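Local coordinates for protein 4-hydroxy-3-methylbut-2-enyl diphosphate reductase (Aquifex aeolicus, PDB 3DNF) that catalyses, with an iron-sulfur cluster, the reduction of (E)-4-hydroxy-3-methylbut-2-enyl diphosphate to isopentenyl and dimethylallyl diphosphate, the last step of the non-mevalonate isoprenoid pathway, at residues B[256-261]-B[276-281]; B[212-217]-B[249-254]; B[157-162]-B[177-182]. All coordinates share one frame; numbering follows the deposited sequence.

Contact 1: B[256-261]-B[276-281]; sequences KRVGIS and SRIQEI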
loop_
_atom_site.group_PDB
_atom_site.type_symbol
_atom_site.label_atom_id
_atom_site.label_comp_id
_atom_site.label_asym_id
_atom_site.label_seq_id
_atom_site.Cartn_x
_atom_site.Cartn_y
_atom_site.Cartn_z
ATOM N N LYS B 256 12.954 38.615 -22.494
ATOM C CA LYS B 256 14.245 38.681 -21.811
ATOM C C LYS B 256 14.770 37.283 -21.497
ATOM O O LYS B 256 15.916 36.961 -21.812
ATOM C CB LYS B 256 14.143 39.502 -20.528
ATOM C CG LYS B 256 15.490 39.902 -19.943
ATOM C CD LYS B 256 15.349 40.441 -18.524
ATOM C CE LYS B 256 15.298 39.295 -17.515
ATOM N NZ LYS B 256 15.105 39.811 -16.135
ATOM N N ARG B 257 13.932 36.462 -20.866
ATOM C CA ARG B 257 14.289 35.071 -20.579
ATOM C C ARG B 257 13.407 34.080 -21.344
ATOM O O ARG B 257 12.175 34.187 -21.323
ATOM C CB ARG B 257 14.189 34.767 -19.083
ATOM C CG ARG B 257 15.142 35.527 -18.184
ATOM C CD ARG B 257 14.654 35.434 -16.746
ATOM N NE ARG B 257 13.194 35.544 -16.679
ATOM C CZ ARG B 257 12.520 36.567 -16.156
ATOM N NH1 ARG B 257 13.159 37.597 -15.614
ATOM N NH2 ARG B 257 11.191 36.551 -16.162
ATOM N N VAL B 258 14.053 33.127 -22.019
ATOM C CA VAL B 258 13.366 32.004 -22.672
ATOM C C VAL B 258 13.702 30.692 -21.968
ATOM O O VAL B 258 14.873 30.394 -21.720
ATOM C CB VAL B 258 13.762 31.856 -24.166
ATOM C CG1 VAL B 258 12.949 30.728 -24.839
ATOM C CG2 VAL B 258 13.593 33.180 -24.908
ATOM N N GLY B 259 12.668 29.914 -21.653
ATOM C CA GLY B 259 12.850 28.561 -21.133
ATOM C C GLY B 259 12.608 27.475 -22.173
ATOM O O GLY B 259 11.677 27.565 -22.980
ATOM N N ILE B 260 13.462 26.454 -22.165
ATOM C CA ILE B 260 13.304 25.298 -23.051
ATOM C C ILE B 260 13.333 24.004 -22.256
ATOM O O ILE B 260 14.240 23.764 -21.437
ATOM C CB ILE B 260 14.415 25.204 -24.136
ATOM C CG1 ILE B 260 14.463 26.464 -25.006
ATOM C CG2 ILE B 260 14.219 23.960 -25.008
ATOM C CD1 ILE B 260 15.642 26.485 -25.979
ATOM N N SER B 261 12.340 23.159 -22.500
ATOM C CA SER B 261 12.463 21.770 -22.097
ATOM C C SER B 261 12.038 20.848 -23.213
ATOM O O SER B 261 11.635 21.295 -24.288
ATOM C CB SER B 261 11.685 21.480 -20.824
ATOM O OG SER B 261 12.155 20.266 -20.262
ATOM N N SER B 276 19.534 27.460 -30.815
ATOM C CA SER B 276 20.240 28.387 -31.700
ATOM C C SER B 276 19.347 29.025 -32.769
ATOM O O SER B 276 19.723 30.034 -33.368
ATOM C CB SER B 276 21.509 27.768 -32.295
ATOM O OG SER B 276 21.308 26.431 -32.677
ATOM N N ARG B 277 18.165 28.453 -32.996
ATOM C CA ARG B 277 17.161 29.114 -33.840
ATOM C C ARG B 277 16.519 30.259 -33.059
ATOM O O ARG B 277 16.249 31.322 -33.624
ATOM C CB ARG B 277 16.131 28.107 -34.401
ATOM C CG ARG B 277 14.849 28.688 -35.055
ATOM C CD ARG B 277 15.024 30.024 -35.790
ATOM N NE ARG B 277 15.162 29.904 -37.237
ATOM C CZ ARG B 277 14.842 30.863 -38.102
ATOM N NH1 ARG B 277 14.356 32.026 -37.675
ATOM N NH2 ARG B 277 15.004 30.657 -39.402
ATOM N N ILE B 278 16.299 30.052 -31.761
ATOM C CA ILE B 278 15.813 31.128 -30.881
ATOM C C ILE B 278 16.824 32.278 -30.820
ATOM O O ILE B 278 16.442 33.451 -30.887
ATOM C CB ILE B 278 15.437 30.601 -29.468
ATOM C CG1 ILE B 278 14.183 29.721 -29.556
ATOM C CG2 ILE B 278 15.209 31.748 -28.490
ATOM C CD1 ILE B 278 13.894 28.902 -28.317
ATOM N N GLN B 279 18.110 31.935 -30.730
ATOM C CA GLN B 279 19.194 32.926 -30.796
ATOM C C GLN B 279 19.282 33.634 -32.151
ATOM O O GLN B 279 19.756 34.769 -32.228
ATOM C CB GLN B 279 20.540 32.286 -30.444
ATOM C CG GLN B 279 20.770 32.137 -28.948
ATOM C CD GLN B 279 21.832 31.107 -28.608
ATOM O OE1 GLN B 279 22.008 30.116 -29.317
ATOM N NE2 GLN B 279 22.542 31.332 -27.506
ATOM N N GLU B 280 18.828 32.953 -33.204
ATOM C CA GLU B 280 18.770 33.508 -34.555
ATOM C C GLU B 280 17.560 34.430 -34.731
ATOM O O GLU B 280 17.598 35.367 -35.532
ATOM C CB GLU B 280 18.725 32.381 -35.590
ATOM C CG GLU B 280 19.035 32.829 -37.007
ATOM C CD GLU B 280 18.225 32.084 -38.048
ATOM O OE1 GLU B 280 18.498 30.889 -38.277
ATOM O OE2 GLU B 280 17.318 32.704 -38.645
ATOM N N ILE B 281 16.489 34.145 -33.991
ATOM C CA ILE B 281 15.304 35.009 -33.948
ATOM C C ILE B 281 15.610 36.304 -33.179
ATOM O O ILE B 281 15.174 37.390 -33.578
ATOM C CB ILE B 281 14.071 34.261 -33.359
ATOM C CG1 ILE B 281 13.565 33.214 -34.356
ATOM C CG2 ILE B 281 12.944 35.237 -32.993
ATOM C CD1 ILE B 281 12.565 32.239 -33.780
#
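Ile278 meets Val258 and Ile260 because its CG1 stands opposite the carbonyl carbon, with chi1 at -69°, and the chain then runs on extended to CD1, driving that methyl from the helix toward the strand. Val258 answers with CG1 placed trans to its own backbone N (chi1 -176°). Ile260 presents its terminal methyl, CD1.

The result is a small, wholly apolar junction, and it illustrates how one helix residue can serve two strand residues set two positions apart, both on the sheet face that looks at the helix. CD1 of Ile278 lies 3.8 Å from CD1 of Ile260, the two isoleucines reaching toward each other tip to tip. The same methyl is 4.0 Å from CG1 of Val258, again tip to tip. The other branch of Ile278 adds a looser touch, its CG2 coming to 4.2 Å from CG2 of Val258. All three touching side chains are buried, and their hold is purely van der Waals.

Within the helical segment, Arg277 and Glu280 are paired by charge: Glu280 OE2 is 3.2 Å from Arg277 NH2, but it sits above the guanidinium plane toward its rim, and no N-H is aimed at it. CG1 of Ile281 lies at the in-plane edge of the same guanidinium.

Strand 257-262 runs between strands 3-6 and 212-216 of a parallel sheet, and helix 268-281, the last helix of the chain, packs against its face. Ile260 also touches Val274 and Ile271 of that helix and Ile4 of the strand on one flank, while Ile278 extends over Ile214 of strand 212-216 on the other.

Contact 2: B[212-217]-B[249-254]; sequences VMIIIG and PEWFRG
Phe252 receives Val212 and Ile214 against its ring, joining strand 212-216 of an open, parallel alpha/beta sheet to the loop that leads from strand 238-241 to strand 257-262. CG1 of Val212 comes to 4.0 Å from both CD2 and CE2 of Phe252. CD1 of Ile214 approaches the far end of the ring, 3.9 Å from Phe252 CZ. Both aliphatic side chains cross the phenylalanine at about a right angle, and their methyls come in obliquely. The methyl of Ile214 is shared, since it also lies 4.2 Å from CE3 of Trp251. Val212 makes its touch from a less usual conformation, with CG1 lodged between the backbone N and the carbonyl carbon (chi1 41°).

One step outward, the Phe252 ring is flanked by its own neighbour: CB of Trp251 stands 4.2 Å above the ring plane, toward the rim. The ring also meets Leu247 of the same loop and Ile281 of helix 268-281, so this aromatic bridges loop, strand and helix. The Trp251 ring in turn stacks with that of Tyr239 in the adjacent strand 238-241. A serine in place of Phe252 is likely to leave Val212 CG1 without its aromatic partner and to open a gap between loop and sheet, into which the end of Ile214 could turn.

The backbone sets up this display through a short 3-10 turn at 249-251, where Phe252 N donates to Pro249 O at 3.2 Å. On its exposed side, the turn carries a long charge pair between Glu250 and Arg253. There the carboxylate oxygen lies well out of the guanidinium plane, and Glu250 CG lies 3.3 Å above the plane of the Arg253 guanidinium, offset toward its rim.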
loop_
_atom_site.group_PDB
_atom_site.type_symbol
_atom_site.label_atom_id
_atom_site.label_comp_id
_atom_site.label_asym_id
_atom_site.label_seq_id
_atom_site.Cartn_x
_atom_site.Cartn_y
_atom_site.Cartn_z
ATOM N N VAL B 212 8.796 33.176 -22.034
ATOM C CA VAL B 212 8.216 32.152 -22.900
ATOM C C VAL B 212 8.813 30.808 -22.551
ATOM O O VAL B 212 10.008 30.709 -22.267
ATOM C CB VAL B 212 8.434 32.455 -24.416
ATOM C CG1 VAL B 212 9.843 32.985 -24.679
ATOM C CG2 VAL B 212 8.170 31.216 -25.289
ATOM N N MET B 213 7.949 29.795 -22.554
ATOM C CA MET B 213 8.339 28.405 -22.383
ATOM C C MET B 213 8.191 27.657 -23.704
ATOM O O MET B 213 7.136 27.704 -24.339
ATOM C CB MET B 213 7.475 27.753 -21.295
ATOM C CG MET B 213 8.011 27.923 -19.880
ATOM S SD MET B 213 9.683 27.227 -19.668
ATOM C CE MET B 213 9.430 25.452 -19.776
ATOM N N ILE B 214 9.265 26.982 -24.116
ATOM C CA ILE B 214 9.254 26.071 -25.267
ATOM C C ILE B 214 9.374 24.620 -24.804
ATOM O O ILE B 214 10.324 24.264 -24.107
ATOM C CB ILE B 214 10.404 26.378 -26.279
ATOM C CG1 ILE B 214 10.398 27.854 -26.714
ATOM C CG2 ILE B 214 10.354 25.413 -27.484
ATOM C CD1 ILE B 214 9.087 28.360 -27.366
ATOM N N ILE B 215 8.402 23.797 -25.194
ATOM C CA ILE B 215 8.386 22.369 -24.875
ATOM C C ILE B 215 8.547 21.576 -26.175
ATOM O O ILE B 215 7.728 21.695 -27.099
ATOM C CB ILE B 215 7.078 21.954 -24.114
ATOM C CG1 ILE B 215 6.918 22.721 -22.776
ATOM C CG2 ILE B 215 6.983 20.434 -23.948
ATOM C CD1 ILE B 215 8.063 22.566 -21.768
ATOM N N ILE B 216 9.621 20.793 -26.257
ATOM C CA ILE B 216 9.941 20.060 -27.480
ATOM C C ILE B 216 9.573 18.568 -27.337
ATOM O O ILE B 216 9.741 17.971 -26.270
ATOM C CB ILE B 216 11.440 20.217 -27.869
ATOM C CG1 ILE B 216 11.849 21.683 -27.900
ATOM C CG2 ILE B 216 11.717 19.572 -29.240
ATOM C CD1 ILE B 216 13.342 21.886 -27.707
ATOM N N GLY B 217 9.052 17.983 -28.418
ATOM C CA GLY B 217 8.749 16.560 -28.442
ATOM C C GLY B 217 7.712 16.189 -29.472
ATOM O O GLY B 217 6.973 17.052 -29.966
ATOM N N PRO B 249 8.749 33.614 -35.076
ATOM C CA PRO B 249 9.455 34.824 -34.634
ATOM C C PRO B 249 8.571 35.697 -33.745
ATOM O O PRO B 249 9.075 36.392 -32.857
ATOM C CB PRO B 249 9.763 35.547 -35.949
ATOM C CG PRO B 249 9.835 34.459 -36.961
ATOM C CD PRO B 249 8.806 33.451 -36.542
ATOM N N GLU B 250 7.261 35.625 -33.984
ATOM C CA GLU B 250 6.254 36.397 -33.257
ATOM C C GLU B 250 6.324 36.183 -31.743
ATOM O O GLU B 250 6.178 37.137 -30.969
ATOM C CB GLU B 250 4.856 36.036 -33.772
ATOM C CG GLU B 250 3.734 36.913 -33.226
ATOM C CD GLU B 250 2.381 36.587 -33.832
ATOM O OE1 GLU B 250 1.611 37.540 -34.107
ATOM O OE2 GLU B 250 2.091 35.385 -34.036
ATOM N N TRP B 251 6.558 34.929 -31.338
ATOM C CA TRP B 251 6.561 34.542 -29.925
ATOM C C TRP B 251 7.681 35.197 -29.110
ATOM O O TRP B 251 7.557 35.318 -27.865
ATOM C CB TRP B 251 6.672 33.019 -29.760
ATOM C CG TRP B 251 5.656 32.169 -30.500
ATOM C CD1 TRP B 251 4.437 32.558 -30.982
ATOM C CD2 TRP B 251 5.771 30.762 -30.790
ATOM N NE1 TRP B 251 3.801 31.492 -31.576
ATOM C CE2 TRP B 251 4.594 30.379 -31.472
ATOM C CE3 TRP B 251 6.763 29.793 -30.549
ATOM C CZ2 TRP B 251 4.377 29.067 -31.916
ATOM C CZ3 TRP B 251 6.545 28.488 -30.992
ATOM C CH2 TRP B 251 5.362 28.140 -31.666
ATOM N N PHE B 252 8.769 35.615 -29.807
ATOM C CA PHE B 252 9.953 36.136 -29.118
ATOM C C PHE B 252 10.117 37.658 -29.178
ATOM O O PHE B 252 11.229 38.186 -29.028
ATOM C CB PHE B 252 11.199 35.421 -29.627
ATOM C CG PHE B 252 11.082 33.933 -29.567
ATOM C CD1 PHE B 252 10.760 33.203 -30.708
ATOM C CD2 PHE B 252 11.249 33.261 -28.360
ATOM C CE1 PHE B 252 10.632 31.822 -30.649
ATOM C CE2 PHE B 252 11.125 31.883 -28.292
ATOM C CZ PHE B 252 10.814 31.161 -29.438
ATOM N N ARG B 253 9.004 38.359 -29.377
ATOM C CA ARG B 253 9.037 39.814 -29.328
ATOM C C ARG B 253 9.094 40.269 -27.865
ATOM O O ARG B 253 8.235 39.775 -26.992
ATOM C CB ARG B 253 7.812 40.409 -30.027
ATOM C CG ARG B 253 7.687 40.052 -31.503
ATOM C CD ARG B 253 6.413 40.635 -32.089
ATOM N NE ARG B 253 6.030 39.957 -33.327
ATOM C CZ ARG B 253 4.897 40.180 -33.992
ATOM N NH1 ARG B 253 4.013 41.066 -33.548
ATOM N NH2 ARG B 253 4.644 39.512 -35.110
ATOM N N GLY B 254 10.119 41.192 -27.602
ATOM C CA GLY B 254 10.250 41.846 -26.290
ATOM C C GLY B 254 10.476 40.892 -25.124
ATOM O O GLY B 254 10.051 41.160 -23.999
#

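Contact 3: B[157-162]-B[177-182]; sequences ERVGIV and GEIALW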
loop_
_atom_site.group_PDB
_atom_site.type_symbol
_atom_site.label_atom_id
_atom_site.label_comp_id
_atom_site.label_asym_id
_atom_site.label_seq_id
_atom_site.Cartn_x
_atom_site.Cartn_y
_atom_site.Cartn_z
ATOM N N GLU B 157 -0.844 -15.424 0.843
ATOM C CA GLU B 157 -0.710 -14.782 2.148
ATOM C C GLU B 157 0.416 -13.767 2.152
ATOM O O GLU B 157 0.398 -12.849 2.952
ATOM C CB GLU B 157 -0.486 -15.812 3.231
ATOM C CG GLU B 157 -1.702 -16.714 3.378
ATOM C CD GLU B 157 -1.619 -17.633 4.574
ATOM O OE1 GLU B 157 -0.487 -17.928 5.021
ATOM O OE2 GLU B 157 -2.693 -18.076 5.057
ATOM N N ARG B 158 1.418 -13.997 1.304
ATOM C CA ARG B 158 2.581 -13.097 1.212
ATOM C C ARG B 158 2.780 -12.632 -0.219
ATOM O O ARG B 158 3.056 -13.429 -1.127
ATOM C CB ARG B 158 3.842 -13.746 1.745
ATOM C CG ARG B 158 3.627 -14.364 3.158
ATOM C CD ARG B 158 4.861 -15.129 3.600
ATOM N NE ARG B 158 5.975 -14.246 3.931
ATOM C CZ ARG B 158 7.166 -14.295 3.343
ATOM N NH1 ARG B 158 7.395 -15.182 2.395
ATOM N NH2 ARG B 158 8.135 -13.480 3.724
ATOM N N VAL B 159 2.604 -11.325 -0.407
ATOM C CA VAL B 159 2.671 -10.737 -1.735
ATOM C C VAL B 159 3.791 -9.703 -1.790
ATOM O O VAL B 159 3.883 -8.846 -0.919
ATOM C CB VAL B 159 1.322 -10.097 -2.218
ATOM C CG1 VAL B 159 1.504 -9.376 -3.561
ATOM C CG2 VAL B 159 0.225 -11.150 -2.302
ATOM N N GLY B 160 4.675 -9.851 -2.785
ATOM C CA GLY B 160 5.707 -8.837 -3.063
ATOM C C GLY B 160 5.353 -7.994 -4.267
ATOM O O GLY B 160 5.042 -8.515 -5.352
ATOM N N ILE B 161 5.515 -6.663 -4.126
ATOM C CA ILE B 161 5.053 -5.766 -5.139
ATOM C C ILE B 161 6.192 -4.930 -5.691
ATOM O O ILE B 161 6.925 -4.303 -4.907
ATOM C CB ILE B 161 3.899 -4.859 -4.613
ATOM C CG1 ILE B 161 2.801 -5.750 -4.056
ATOM C CG2 ILE B 161 3.334 -3.915 -5.703
ATOM C CD1 ILE B 161 1.702 -4.999 -3.318
ATOM N N VAL B 162 6.320 -4.963 -7.020
ATOM C CA VAL B 162 7.268 -4.085 -7.721
ATOM C C VAL B 162 6.535 -3.282 -8.822
ATOM O O VAL B 162 5.329 -3.485 -9.060
ATOM C CB VAL B 162 8.471 -4.861 -8.310
ATOM C CG1 VAL B 162 9.258 -5.499 -7.169
ATOM C CG2 VAL B 162 8.023 -5.855 -9.351
ATOM N N GLY B 177 -1.875 -0.203 -1.353
ATOM C CA GLY B 177 -2.764 -0.018 -0.220
ATOM C C GLY B 177 -3.859 -1.069 -0.232
ATOM O O GLY B 177 -4.162 -1.668 0.789
ATOM N N GLU B 178 -4.414 -1.321 -1.418
ATOM C CA GLU B 178 -5.497 -2.277 -1.539
ATOM C C GLU B 178 -5.049 -3.696 -1.209
ATOM O O GLU B 178 -5.661 -4.370 -0.370
ATOM C CB GLU B 178 -6.141 -2.192 -2.932
ATOM C CG GLU B 178 -7.451 -2.999 -3.045
ATOM C CD GLU B 178 -8.578 -2.550 -2.101
ATOM O OE1 GLU B 178 -8.660 -1.358 -1.724
ATOM O OE2 GLU B 178 -9.400 -3.416 -1.736
ATOM N N ILE B 179 -3.969 -4.158 -1.837
ATOM C CA ILE B 179 -3.462 -5.510 -1.536
ATOM C C ILE B 179 -3.163 -5.683 -0.029
ATOM O O ILE B 179 -3.515 -6.707 0.554
ATOM C CB ILE B 179 -2.263 -5.893 -2.439
ATOM C CG1 ILE B 179 -2.736 -6.038 -3.898
ATOM C CG2 ILE B 179 -1.565 -7.203 -1.999
ATOM C CD1 ILE B 179 -1.610 -6.240 -4.878
ATOM N N ALA B 180 -2.566 -4.666 0.590
ATOM C CA ALA B 180 -2.238 -4.688 2.025
ATOM C C ALA B 180 -3.460 -4.928 2.940
ATOM O O ALA B 180 -3.344 -5.481 4.044
ATOM C CB ALA B 180 -1.551 -3.414 2.412
ATOM N N LEU B 181 -4.629 -4.481 2.481
ATOM C CA LEU B 181 -5.856 -4.666 3.272
ATOM C C LEU B 181 -6.335 -6.102 3.235
ATOM O O LEU B 181 -7.061 -6.545 4.127
ATOM C CB LEU B 181 -6.966 -3.742 2.749
ATOM C CG LEU B 181 -6.757 -2.237 2.988
ATOM C CD1 LEU B 181 -8.047 -1.487 2.610
ATOM C CD2 LEU B 181 -6.382 -1.959 4.431
ATOM N N TRP B 182 -5.968 -6.815 2.173
ATOM C CA TRP B 182 -6.517 -8.153 1.925
ATOM C C TRP B 182 -5.574 -9.312 2.247
ATOM O O TRP B 182 -6.027 -10.441 2.470
ATOM C CB TRP B 182 -6.993 -8.262 0.480
ATOM C CG TRP B 182 -8.239 -7.490 0.220
ATOM C CD1 TRP B 182 -8.339 -6.208 -0.237
ATOM C CD2 TRP B 182 -9.578 -7.959 0.404
ATOM N NE1 TRP B 182 -9.661 -5.849 -0.351
ATOM C CE2 TRP B 182 -10.444 -6.903 0.043
ATOM C CE3 TRP B 182 -10.131 -9.172 0.847
ATOM C CZ2 TRP B 182 -11.837 -7.025 0.098
ATOM C CZ3 TRP B 182 -11.519 -9.291 0.921
ATOM C CH2 TRP B 182 -12.357 -8.222 0.548
#
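Ile179 spreads its two branches over a pair of strand residues, CG2 to Val159 and CD1 to Ile161. This division of labour follows from its conformation: CG1 stands opposite the carbonyl carbon (chi1 -67°) and continues extended to CD1, while CG2 takes the place trans to the backbone N. CG2 therefore settles against the flank of the valine, 4.1 Å from both CB and CG1 of Val159, and the two side chains cross at about a right angle. The isoleucines meet differently. CD1 of Ile161 and CD1 of Ile179 are 3.9 Å apart and reach toward each other tip to tip. The methyl of Ile161 also slips in beside the beta branch of the helix residue, with Ile161 CD1 4.2 Å from Ile179 CG2. The three side chains are buried.

Beside this core, a carboxylate and an indole are joined. Trp182 NE1 donates to Glu178 OE2 at 2.8 Å, in a bent bond (140° at the hydrogen) that reaches the carboxylate on its anti side, 31° out of plane. The oxygen lies close to the plane of the indole, and this bond is likely to limit the rotation of both groups; the backbone O of Glu178 also lies at the indole's edge. The other carboxylate oxygen of Glu178 forms a salt bridge with Lys173 of the second subunit. Ala180 O accepts a hydrogen bond from Asn190 of that subunit, so the helix serves the dimer interface as well as its own sheet.

Ile161 and Ile179 both also touch Val186 on strand 185-189. Strand 158-163, helix 169-182 and strand 185-189 follow one another in the chain, and such packing of the helix on its two neighbouring parallel strands is the signature of a beta-alpha-beta crossover.

Along the chain contact 3 comes first, then contact 2, then contact 1, each closing before the next opens. Contacts 1 and 2 have centres about 7 Å apart and share one parallel sheet, in which strands 212-216 and 257-262 are neighbours; Gly259 O and Ile214 N, 2.7 Å apart, probably form one of the bonds that join them. Contact 3 belongs to another four-stranded parallel sheet on the opposite side of the chain's centre, with its centre about 49 Å from that of contact 1. The strand-to-helix packing of contact 1 thus recurs in contact 3, probably in a separate lobe of this trilobal enzyme, all three contacts lying away from the iron-sulfur cluster and the predicted substrate-binding residues.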